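Local coordinates for N-methyltransferase (Streptoalloteichus sp. ATCC 53650, PDB 5BSZ), which transfers, in all likelihood, a methyl group from S-adenosylmethionine to the amino group of a nucleotide-linked deoxysugar used in kedarcidin biosynthesis, at residues Glu188-Ala193 against Val199-Gln204; Val37-Arg42 against Thr231-Pro236; Ala80-Ala85 against Thr92-Ala97; Arg129-Met134 against Leu217-Ala222. One frame throughout, in Å; residues are numbered along the deposited sequence. Where two conformers were deposited one is given.

Interaction 1 of 4, residues Glu188-Ala193 against Val199-Gln204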
# COMPACT_ATOMS: atom_id res chain seq x y z
N GLU A 188 -5.16 8.91 -12.57
CA GLU A 188 -4.92 8.36 -11.22
C GLU A 188 -5.47 9.30 -10.17
O GLU A 188 -5.21 10.51 -10.22
CB GLU A 188 -3.45 8.30 -10.97
CG GLU A 188 -2.68 7.32 -11.77
CD GLU A 188 -1.19 7.60 -11.74
OE1 GLU A 188 -0.74 8.58 -12.39
OE2 GLU A 188 -0.48 6.81 -11.08
N ALA A 189 -6.25 8.76 -9.23
CA ALA A 189 -6.82 9.55 -8.14
C ALA A 189 -6.45 8.85 -6.81
O ALA A 189 -6.66 7.66 -6.69
CB ALA A 189 -8.35 9.62 -8.24
N HIS A 190 -5.88 9.59 -5.87
CA HIS A 190 -5.56 9.07 -4.53
C HIS A 190 -6.29 9.94 -3.54
O HIS A 190 -6.39 11.17 -3.71
CB HIS A 190 -4.07 9.08 -4.24
CG HIS A 190 -3.29 8.07 -5.02
ND1 HIS A 190 -2.64 7.00 -4.44
CD2 HIS A 190 -3.08 7.96 -6.36
CE1 HIS A 190 -2.03 6.30 -5.37
NE2 HIS A 190 -2.29 6.86 -6.54
N TYR A 191 -6.83 9.29 -2.53
CA TYR A 191 -7.40 9.95 -1.35
C TYR A 191 -6.72 9.50 -0.05
O TYR A 191 -6.42 8.29 0.09
CB TYR A 191 -8.85 9.55 -1.21
CG TYR A 191 -9.77 10.01 -2.29
CD1 TYR A 191 -9.83 9.35 -3.51
CD2 TYR A 191 -10.61 11.09 -2.07
CE1 TYR A 191 -10.70 9.79 -4.51
CE2 TYR A 191 -11.49 11.52 -3.05
CZ TYR A 191 -11.52 10.87 -4.26
OH TYR A 191 -12.41 11.32 -5.21
N LEU A 192 -6.50 10.44 0.88
CA LEU A 192 -6.27 10.09 2.30
C LEU A 192 -7.40 10.65 3.17
O LEU A 192 -7.79 11.80 3.01
CB LEU A 192 -4.93 10.62 2.79
CG LEU A 192 -3.67 10.33 2.00
CD1 LEU A 192 -2.56 11.30 2.36
CD2 LEU A 192 -3.26 8.90 2.28
N ALA A 193 -7.95 9.82 4.05
CA ALA A 193 -8.93 10.28 5.02
C ALA A 193 -8.50 9.92 6.42
O ALA A 193 -8.05 8.80 6.63
CB ALA A 193 -10.27 9.66 4.77
N VAL A 199 -6.80 6.23 9.82
CA VAL A 199 -6.42 6.77 8.53
C VAL A 199 -6.69 5.71 7.47
O VAL A 199 -6.46 4.51 7.68
CB VAL A 199 -4.93 7.12 8.48
CG1 VAL A 199 -4.52 7.67 7.13
CG2 VAL A 199 -4.62 8.13 9.58
N ARG A 200 -7.19 6.17 6.32
CA ARG A 200 -7.40 5.29 5.16
C ARG A 200 -6.83 5.93 3.93
O ARG A 200 -6.77 7.15 3.85
CB ARG A 200 -8.89 5.06 4.93
CG ARG A 200 -9.46 4.26 6.08
CD ARG A 200 -10.98 4.23 6.05
NE ARG A 200 -11.51 3.27 7.00
CZ ARG A 200 -11.39 3.32 8.33
NH1 ARG A 200 -11.95 2.37 9.06
NH2 ARG A 200 -10.71 4.29 8.95
N HIS A 201 -6.33 5.10 3.01
CA HIS A 201 -5.81 5.54 1.72
C HIS A 201 -6.60 4.80 0.64
O HIS A 201 -6.83 3.59 0.75
CB HIS A 201 -4.34 5.23 1.61
CG HIS A 201 -3.76 5.46 0.25
ND1 HIS A 201 -2.91 4.57 -0.35
CD2 HIS A 201 -3.91 6.47 -0.63
CE1 HIS A 201 -2.54 5.03 -1.54
NE2 HIS A 201 -3.15 6.18 -1.73
N PHE A 202 -7.06 5.54 -0.37
CA PHE A 202 -7.85 4.95 -1.44
C PHE A 202 -7.16 5.33 -2.74
O PHE A 202 -6.65 6.46 -2.86
CB PHE A 202 -9.28 5.50 -1.51
CG PHE A 202 -10.10 5.36 -0.26
CD1 PHE A 202 -11.09 4.38 -0.17
CD2 PHE A 202 -9.96 6.26 0.80
CE1 PHE A 202 -11.90 4.28 0.95
CE2 PHE A 202 -10.77 6.15 1.93
CZ PHE A 202 -11.73 5.15 2.01
N SER A 203 -7.14 4.43 -3.71
CA SER A 203 -6.68 4.84 -5.02
C SER A 203 -7.47 4.16 -6.13
O SER A 203 -8.02 3.08 -5.93
CB SER A 203 -5.20 4.60 -5.14
OG SER A 203 -4.97 3.24 -5.26
N GLN A 204 -7.49 4.84 -7.27
CA GLN A 204 -8.16 4.35 -8.48
C GLN A 204 -7.39 4.82 -9.73
O GLN A 204 -6.87 5.94 -9.80
CB GLN A 204 -9.60 4.86 -8.47
CG GLN A 204 -10.39 4.39 -9.68
CD GLN A 204 -11.88 4.72 -9.62
OE1 GLN A 204 -12.35 5.61 -10.31
NE2 GLN A 204 -12.61 3.99 -8.81
O HOH W 1 -10.76 7.34 8.07
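Segments E188-A193 and V199-Q204 run antiparallel at 168°, their axes 4.6 Å apart, as the two arms of a beta hairpin in a four-stranded antiparallel sheet. A189 with Q204, Y191 with F202 and A193 with R200 are hydrogen-bonded pairs, each closed by two N-H to O bonds; H190-S203 and L192-H201 are the non-hydrogen-bonded pairs between them. On the face carrying Y191 and F202, Y191 CB packs 4.0 Å from F202 CD2, while the Y191 hydroxyl reaches D20 and R174. The opposite face holds the imidazoles. H190, its ring swung beside its own backbone N (chi1 -71°), meets H201 rim to rim with the planes 19° apart, and CB of S203 lies over one H190 face, 3.7 Å from the centroid. A leucine replacing H190 would probably leave H201 NE2 without this partner and strip S203 CB of its aromatic cover. Beyond this pair of strands the sheet continues into a second subunit, where S203 OG bonds S7 of that subunit, and H201 meets H201 of a third subunit. Within the hairpin the imidazoles share one hydrogen bond, H190 ND1 to H201 NE2 at 2.9 Å, with NE2 in the plane of the H190 ring.

Interaction 2 of 4, residues Val37-Arg42 against Thr231-Pro236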
# COMPACT_ATOMS: atom_id res chain seq x y z
N VAL A 37 -27.82 20.94 -21.94
CA VAL A 37 -28.69 19.88 -22.46
C VAL A 37 -30.09 20.47 -22.75
O VAL A 37 -30.62 20.30 -23.85
CB VAL A 37 -28.84 18.72 -21.44
CG1 VAL A 37 -29.84 17.69 -21.96
CG2 VAL A 37 -27.48 18.05 -21.19
N ARG A 38 -30.66 21.17 -21.79
CA ARG A 38 -32.01 21.73 -21.91
C ARG A 38 -32.12 22.59 -23.18
O ARG A 38 -33.03 22.46 -24.01
CB ARG A 38 -32.36 22.57 -20.66
CG ARG A 38 -33.73 23.28 -20.77
CD ARG A 38 -33.90 24.43 -19.78
NE ARG A 38 -33.20 25.58 -20.34
CZ ARG A 38 -33.67 26.32 -21.35
NH1 ARG A 38 -34.91 26.14 -21.84
NH2 ARG A 38 -32.91 27.28 -21.85
N ARG A 39 -31.12 23.46 -23.35
CA ARG A 39 -31.09 24.45 -24.41
C ARG A 39 -30.96 23.79 -25.77
O ARG A 39 -31.73 24.10 -26.69
CB ARG A 39 -29.93 25.42 -24.16
CG ARG A 39 -29.76 26.55 -25.16
CD ARG A 39 -28.42 27.24 -24.97
NE ARG A 39 -27.76 27.35 -26.27
CZ ARG A 39 -26.93 28.32 -26.63
NH1 ARG A 39 -26.41 28.30 -27.85
NH2 ARG A 39 -26.60 29.28 -25.79
N VAL A 40 -29.99 22.89 -25.92
CA VAL A 40 -29.76 22.24 -27.20
C VAL A 40 -30.98 21.36 -27.60
O VAL A 40 -31.35 21.24 -28.76
CB VAL A 40 -28.48 21.36 -27.11
CG1 VAL A 40 -28.43 20.40 -28.26
CG2 VAL A 40 -27.21 22.21 -27.08
N VAL A 41 -31.58 20.68 -26.63
CA VAL A 41 -32.79 19.88 -26.86
C VAL A 41 -34.01 20.77 -27.24
O VAL A 41 -34.68 20.51 -28.24
CB VAL A 41 -33.12 19.03 -25.61
CG1 VAL A 41 -34.52 18.40 -25.70
CG2 VAL A 41 -32.06 17.91 -25.47
N ARG A 42 -34.28 21.81 -26.47
CA ARG A 42 -35.45 22.64 -26.72
C ARG A 42 -35.34 23.42 -28.03
O ARG A 42 -36.35 23.59 -28.73
CB ARG A 42 -35.76 23.51 -25.53
CG ARG A 42 -36.29 22.74 -24.33
CD ARG A 42 -37.76 22.38 -24.52
NE ARG A 42 -38.31 21.61 -23.40
CZ ARG A 42 -38.55 22.09 -22.18
NH1 ARG A 42 -38.32 23.36 -21.87
NH2 ARG A 42 -39.05 21.32 -21.24
N THR A 231 -20.11 24.36 -30.65
CA THR A 231 -18.99 24.93 -29.86
C THR A 231 -19.35 26.06 -28.88
O THR A 231 -18.53 26.49 -28.07
CB THR A 231 -17.88 25.40 -30.80
OG1 THR A 231 -18.38 26.48 -31.59
CG2 THR A 231 -17.51 24.26 -31.73
N ASP A 232 -20.60 26.50 -28.88
CA ASP A 232 -21.03 27.55 -27.97
C ASP A 232 -21.71 26.94 -26.74
O ASP A 232 -22.24 27.65 -25.90
CB ASP A 232 -21.96 28.55 -28.68
CG ASP A 232 -23.16 27.88 -29.37
OD1 ASP A 232 -23.01 26.82 -30.01
OD2 ASP A 232 -24.27 28.43 -29.28
N VAL A 233 -21.67 25.61 -26.61
CA VAL A 233 -22.09 24.98 -25.37
C VAL A 233 -21.06 23.91 -25.09
O VAL A 233 -20.22 23.63 -25.94
CB VAL A 233 -23.48 24.29 -25.53
CG1 VAL A 233 -24.60 25.30 -25.36
CG2 VAL A 233 -23.61 23.59 -26.89
N GLY A 234 -21.14 23.26 -23.93
CA GLY A 234 -20.06 22.33 -23.56
C GLY A 234 -18.80 23.08 -23.13
O GLY A 234 -18.83 24.29 -23.04
N GLN A 235 -17.74 22.36 -22.80
CA GLN A 235 -16.48 22.95 -22.36
C GLN A 235 -15.78 23.58 -23.55
O GLN A 235 -15.95 23.14 -24.71
CB GLN A 235 -15.60 21.88 -21.67
CG GLN A 235 -16.30 21.23 -20.47
CD GLN A 235 -15.40 20.52 -19.48
OE1 GLN A 235 -15.82 19.58 -18.76
NE2 GLN A 235 -14.16 20.99 -19.40
N PRO A 236 -15.02 24.66 -23.27
CA PRO A 236 -14.20 25.26 -24.32
C PRO A 236 -13.27 24.25 -24.96
O PRO A 236 -12.70 23.42 -24.26
CB PRO A 236 -13.41 26.34 -23.55
CG PRO A 236 -14.35 26.75 -22.49
CD PRO A 236 -14.97 25.46 -22.04
O HOH W 2 -25.61 25.92 -29.68
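R39 on the helix and D232 in the loop reach each other through their first torsions: CG of R39 stands anti to the backbone N (chi1 -179°) and sends the arginine out from the helix, while CG of D232 sits between its own N and carbonyl carbon (chi1 54°), which carries the carboxylate to the arginine. A further bend at chi3 of R39 turns the guanidinium to its target. The salt bridge that results is short, 2.6 Å from R39 NH1 to D232 OD2, and uses a single nitrogen and a single oxygen. OD2 lies near the guanidinium plane, yet the two flat groups are turned 65° apart, so this is not the flat, two-pronged pairing of arginine and carboxylate. A water supplies a second link, accepting from R39 NH1 at 3.1 Å and donating to D232 OD1 at 2.8 Å. Over one guanidinium face lies V233 CG1, 3.9 Å from R39 NE, a nitrogen that this contact buries without a polar partner. The other methyl of V233, CG2, meets V40 CG2 at 3.9 Å, and V242 and L240 of strand 240-245 and W36 of the helix complete the apolar surroundings. A charged rim over an apolar floor thus joins helix 30-44 to the loop between strands 225-230 and 240-245, the antiparallel pair ending the sheet of a class I, Rossmann-like methyltransferase fold.

Interaction 3 of 4, residues Ala80-Ala85 against Thr92-Ala97. With SAH (S-adenosyl-L-homocysteine), chain B.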
# COMPACT_ATOMS: atom_id res chain seq x y z
N ALA A 80 -24.12 0.82 -6.59
CA ALA A 80 -24.08 1.83 -5.56
C ALA A 80 -24.60 3.16 -6.09
O ALA A 80 -25.44 3.79 -5.45
CB ALA A 80 -22.66 2.01 -5.03
N MET A 81 -24.11 3.58 -7.26
CA MET A 81 -24.57 4.82 -7.88
C MET A 81 -26.06 4.78 -8.19
O MET A 81 -26.73 5.81 -7.99
CB MET A 81 -23.83 5.19 -9.17
CG MET A 81 -22.35 5.44 -9.06
SD MET A 81 -21.93 6.85 -8.02
CE MET A 81 -22.37 6.19 -6.44
N ARG A 82 -26.52 3.65 -8.72
CA ARG A 82 -27.91 3.51 -9.15
C ARG A 82 -28.80 3.73 -7.93
O ARG A 82 -29.82 4.42 -8.02
CB ARG A 82 -28.17 2.14 -9.77
CG ARG A 82 -29.56 1.98 -10.40
CD ARG A 82 -30.22 0.63 -10.11
NE ARG A 82 -30.65 0.51 -8.72
CZ ARG A 82 -31.79 1.01 -8.26
NH1 ARG A 82 -32.10 0.86 -6.98
NH2 ARG A 82 -32.63 1.66 -9.08
N ALA A 83 -28.41 3.15 -6.80
CA ALA A 83 -29.23 3.24 -5.59
C ALA A 83 -29.19 4.66 -5.06
O ALA A 83 -30.23 5.15 -4.64
CB ALA A 83 -28.80 2.24 -4.52
N ALA A 84 -28.03 5.31 -5.08
CA ALA A 84 -27.90 6.70 -4.63
C ALA A 84 -28.64 7.68 -5.54
O ALA A 84 -29.33 8.58 -5.09
CB ALA A 84 -26.44 7.13 -4.51
N ALA A 85 -28.55 7.49 -6.85
CA ALA A 85 -29.33 8.33 -7.73
C ALA A 85 -30.83 8.18 -7.45
O ALA A 85 -31.59 9.16 -7.39
CB ALA A 85 -29.01 7.94 -9.16
N THR A 92 -38.32 8.83 -10.44
CA THR A 92 -37.48 8.72 -11.62
C THR A 92 -36.70 7.42 -11.50
O THR A 92 -35.85 7.28 -10.62
CB THR A 92 -36.53 9.93 -11.72
OG1 THR A 92 -37.30 11.13 -11.62
CG2 THR A 92 -35.76 9.97 -13.03
N PRO A 93 -37.00 6.45 -12.39
CA PRO A 93 -36.31 5.20 -12.27
C PRO A 93 -34.86 5.39 -12.74
O PRO A 93 -34.62 6.12 -13.71
CB PRO A 93 -37.07 4.30 -13.21
CG PRO A 93 -37.69 5.20 -14.23
CD PRO A 93 -37.98 6.47 -13.49
N VAL A 94 -33.95 4.71 -12.06
CA VAL A 94 -32.57 4.52 -12.49
C VAL A 94 -32.34 3.05 -12.65
O VAL A 94 -32.42 2.26 -11.69
CB VAL A 94 -31.62 5.16 -11.48
CG1 VAL A 94 -30.21 5.19 -12.07
CG2 VAL A 94 -32.05 6.59 -11.20
N HIS A 95 -32.05 2.68 -13.88
CA HIS A 95 -31.94 1.28 -14.25
C HIS A 95 -30.45 0.85 -14.19
O HIS A 95 -29.57 1.59 -14.63
CB HIS A 95 -32.38 1.13 -15.70
CG HIS A 95 -33.76 1.63 -15.97
ND1 HIS A 95 -34.88 0.84 -15.76
CD2 HIS A 95 -34.21 2.78 -16.53
CE1 HIS A 95 -35.96 1.51 -16.13
NE2 HIS A 95 -35.58 2.70 -16.58
N GLN A 96 -30.20 -0.35 -13.68
CA GLN A 96 -28.87 -0.93 -13.72
C GLN A 96 -28.65 -1.55 -15.07
O GLN A 96 -29.30 -2.54 -15.40
CB GLN A 96 -28.71 -1.97 -12.61
CG GLN A 96 -27.26 -2.40 -12.58
CD GLN A 96 -26.92 -3.58 -11.70
OE1 GLN A 96 -27.74 -4.44 -11.42
NE2 GLN A 96 -25.66 -3.64 -11.31
N ALA A 97 -27.84 -0.91 -15.91
CA ALA A 97 -27.56 -1.43 -17.23
C ALA A 97 -26.29 -0.84 -17.80
O ALA A 97 -25.74 0.14 -17.30
CB ALA A 97 -28.71 -1.19 -18.20
N SAH B . -22.60 11.51 -16.17
CA SAH B . -22.18 11.53 -14.72
CB SAH B . -21.23 10.37 -14.32
CG SAH B . -19.75 10.59 -14.11
SD SAH B . -18.76 9.22 -13.61
C SAH B . -21.71 12.93 -14.47
O SAH B . -21.53 13.76 -15.35
OXT SAH B . -21.64 13.31 -13.35
C5' SAH B . -18.94 8.00 -14.88
C4' SAH B . -20.09 7.04 -14.53
O4' SAH B . -20.29 6.08 -15.58
C3' SAH B . -19.81 6.20 -13.29
O3' SAH B . -20.87 6.44 -12.37
C2' SAH B . -19.85 4.73 -13.71
O2' SAH B . -20.48 3.88 -12.73
C1' SAH B . -20.60 4.82 -15.02
N9 SAH B . -20.28 3.76 -15.99
C8 SAH B . -19.05 3.24 -16.30
N7 SAH B . -19.17 2.26 -17.22
C5 SAH B . -20.50 2.14 -17.48
C6 SAH B . -21.30 1.28 -18.35
N6 SAH B . -20.62 0.39 -19.09
N1 SAH B . -22.64 1.48 -18.36
C2 SAH B . -23.25 2.37 -17.57
N3 SAH B . -22.59 3.20 -16.74
C4 SAH B . -21.24 3.13 -16.67
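The guanidinium of R82 meets the carbonyl of V94 with its edge: V94 O lies within 1° of the guanidinium plane, and NH2 donates to it over 2.7 Å with an N-H to O angle of 163°. The nitrogen also lies in the carbonyl plane, so the two flat groups share this bond in both planes. Setting out anti to the backbone N (chi1 -173°), the R82 chain bends at chi2 and chi3, which lays CG and CD against the strand and brings NH2 to V94 O. CG packs 3.7 Å from V94 CG1, and CD lies 3.9 Å from Q96 CB. This joins helix 79-88 to strand 94-96, the last two elements of a right-handed beta-alpha-beta crossover in the Rossmann-like methyltransferase domain. The axes of 80-85 and 94-96 run nearly antiparallel, 8.1 Å apart at closest approach. E86 grips both sides, its carboxylate forming a salt bridge with R82 NH2 and accepting from V94 N. With the guanidinium gone, as in a leucine here, V94 O would probably lose this donor and E86 its cationic mate. One turn further along the helix, A85 CB rests 3.9 Å from V94 CG2. M81 and A97 belong to the S-adenosyl-L-homocysteine pocket: M81 CG is 3.8 Å from ligand O3', and A97 O is 3.4 Å from C2 of the adenine.

Interaction 4 of 4, residues Arg129-Met134 against Leu217-Ala222; sequences RAVRAM and LAALAA
Helices 129-134 and 217-222 cross at -44° with their axes 8.6 Å apart, near enough for the backbone of one to meet the side chains of the other. V131 and A219 bring their CA atoms to 6.3 Å, a closeness the small alanine permits. The two methyls of V131 divide the work. CG1, anti to the backbone N (chi1 172°), presses against the helix backbone at A219 O, 3.5 Å away, and also touches L220 CD2 at 4.0 Å; CG2 instead meets A219 CB at 3.9 Å. L220 leaves its helix pointing away from 129-134, but its branched end turns back to supply that CD2 methyl. Both helices lie against the central sheet of the Rossmann-like fold: V131 and L220 also rest on L144 of strand 143-146, whereas L217, L220 and A221 contact P227 of strand 225-230. The valine and leucine therefore fill the wedge between two helices and the sheet beneath. At the rim R132 bends at chi2 and chi3 to carry its guanidinium alongside A222. NH1 approaches A222 CB to 3.9 Å at the edge of the group, and no hydrogen bond links the two segments.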
# COMPACT_ATOMS: atom_id res chain seq x y z
N ARG A 129 -21.45 1.40 -30.87
CA ARG A 129 -22.47 0.60 -30.20
C ARG A 129 -23.24 1.36 -29.13
O ARG A 129 -24.48 1.26 -29.06
CB ARG A 129 -21.91 -0.68 -29.57
CG ARG A 129 -22.41 -1.92 -30.28
CD ARG A 129 -21.58 -3.15 -29.94
NE ARG A 129 -21.48 -3.29 -28.50
CZ ARG A 129 -22.24 -4.10 -27.77
NH1 ARG A 129 -23.18 -4.84 -28.34
NH2 ARG A 129 -22.05 -4.13 -26.47
N ALA A 130 -22.50 2.08 -28.27
CA ALA A 130 -23.13 2.98 -27.29
C ALA A 130 -24.07 4.01 -27.95
O ALA A 130 -25.13 4.30 -27.46
CB ALA A 130 -22.10 3.74 -26.45
N VAL A 131 -23.63 4.65 -29.02
CA VAL A 131 -24.42 5.71 -29.63
C VAL A 131 -25.66 5.11 -30.29
O VAL A 131 -26.75 5.70 -30.26
CB VAL A 131 -23.55 6.50 -30.62
CG1 VAL A 131 -24.39 7.49 -31.41
CG2 VAL A 131 -22.45 7.24 -29.84
N ARG A 132 -25.49 3.93 -30.87
CA ARG A 132 -26.65 3.21 -31.39
C ARG A 132 -27.68 2.88 -30.31
O ARG A 132 -28.91 3.02 -30.50
CB ARG A 132 -26.20 1.96 -32.13
CG ARG A 132 -27.13 1.52 -33.25
CD ARG A 132 -26.34 1.09 -34.51
NE ARG A 132 -25.09 0.40 -34.16
CZ ARG A 132 -23.84 0.70 -34.55
NH1 ARG A 132 -23.57 1.71 -35.42
NH2 ARG A 132 -22.85 -0.05 -34.03
N ALA A 133 -27.20 2.39 -29.17
CA ALA A 133 -28.11 2.00 -28.12
C ALA A 133 -28.85 3.22 -27.61
O ALA A 133 -30.02 3.10 -27.32
CB ALA A 133 -27.40 1.33 -26.95
N MET A 134 -28.15 4.36 -27.42
CA MET A 134 -28.79 5.64 -27.14
C MET A 134 -29.84 6.06 -28.19
O MET A 134 -30.95 6.43 -27.81
CB MET A 134 -27.78 6.80 -26.95
CG MET A 134 -26.93 6.55 -25.68
SD MET A 134 -25.55 7.71 -25.68
CE MET A 134 -24.63 6.87 -24.39
N LEU A 217 -18.86 12.05 -34.69
CA LEU A 217 -19.80 12.46 -35.73
C LEU A 217 -20.22 11.22 -36.51
O LEU A 217 -21.41 11.04 -36.77
CB LEU A 217 -19.19 13.50 -36.67
CG LEU A 217 -18.95 14.85 -36.02
CD1 LEU A 217 -18.07 15.69 -36.95
CD2 LEU A 217 -20.24 15.61 -35.76
N ALA A 218 -19.24 10.36 -36.80
CA ALA A 218 -19.46 9.11 -37.52
C ALA A 218 -20.41 8.18 -36.80
O ALA A 218 -21.28 7.53 -37.41
CB ALA A 218 -18.16 8.38 -37.79
N ALA A 219 -20.20 8.07 -35.50
CA ALA A 219 -21.02 7.24 -34.66
C ALA A 219 -22.47 7.71 -34.71
O ALA A 219 -23.36 6.84 -34.71
CB ALA A 219 -20.53 7.25 -33.19
N LEU A 220 -22.66 9.02 -34.70
CA LEU A 220 -24.01 9.63 -34.82
C LEU A 220 -24.69 9.29 -36.14
O LEU A 220 -25.81 8.78 -36.15
CB LEU A 220 -23.94 11.14 -34.60
CG LEU A 220 -23.74 11.49 -33.13
CD1 LEU A 220 -23.30 12.92 -32.97
CD2 LEU A 220 -25.01 11.33 -32.31
N ALA A 221 -23.99 9.50 -37.25
CA ALA A 221 -24.49 9.17 -38.59
C ALA A 221 -24.82 7.69 -38.75
O ALA A 221 -25.88 7.36 -39.27
CB ALA A 221 -23.45 9.56 -39.63
N ALA A 222 -23.94 6.80 -38.29
CA ALA A 222 -24.23 5.38 -38.32
C ALA A 222 -25.37 4.98 -37.41
O ALA A 222 -25.96 3.94 -37.62
CB ALA A 222 -23.00 4.56 -38.00

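Read from the N terminus, the first contact to open is on helix 30-44, whose partner loop arrives only near the C terminus, so interaction 2 closes the longest loop and encloses the other three. Interaction 3 follows as a short closure within one beta-alpha-beta unit. Helix 124-135 then opens interaction 4, which waits for helix 213-222; in between, the chain builds the antiparallel sheet, and interaction 1 closes its hairpin inside that span. Interactions 3 and 4 stand in series, and none cross. Interactions 2, 3 and 4 tie helices and loops round the Rossmann-like sheet, whereas interaction 1 lies across the chain's centre from interactions 2 and 4. The centres of interactions 1 and 4 are about 36 Å apart.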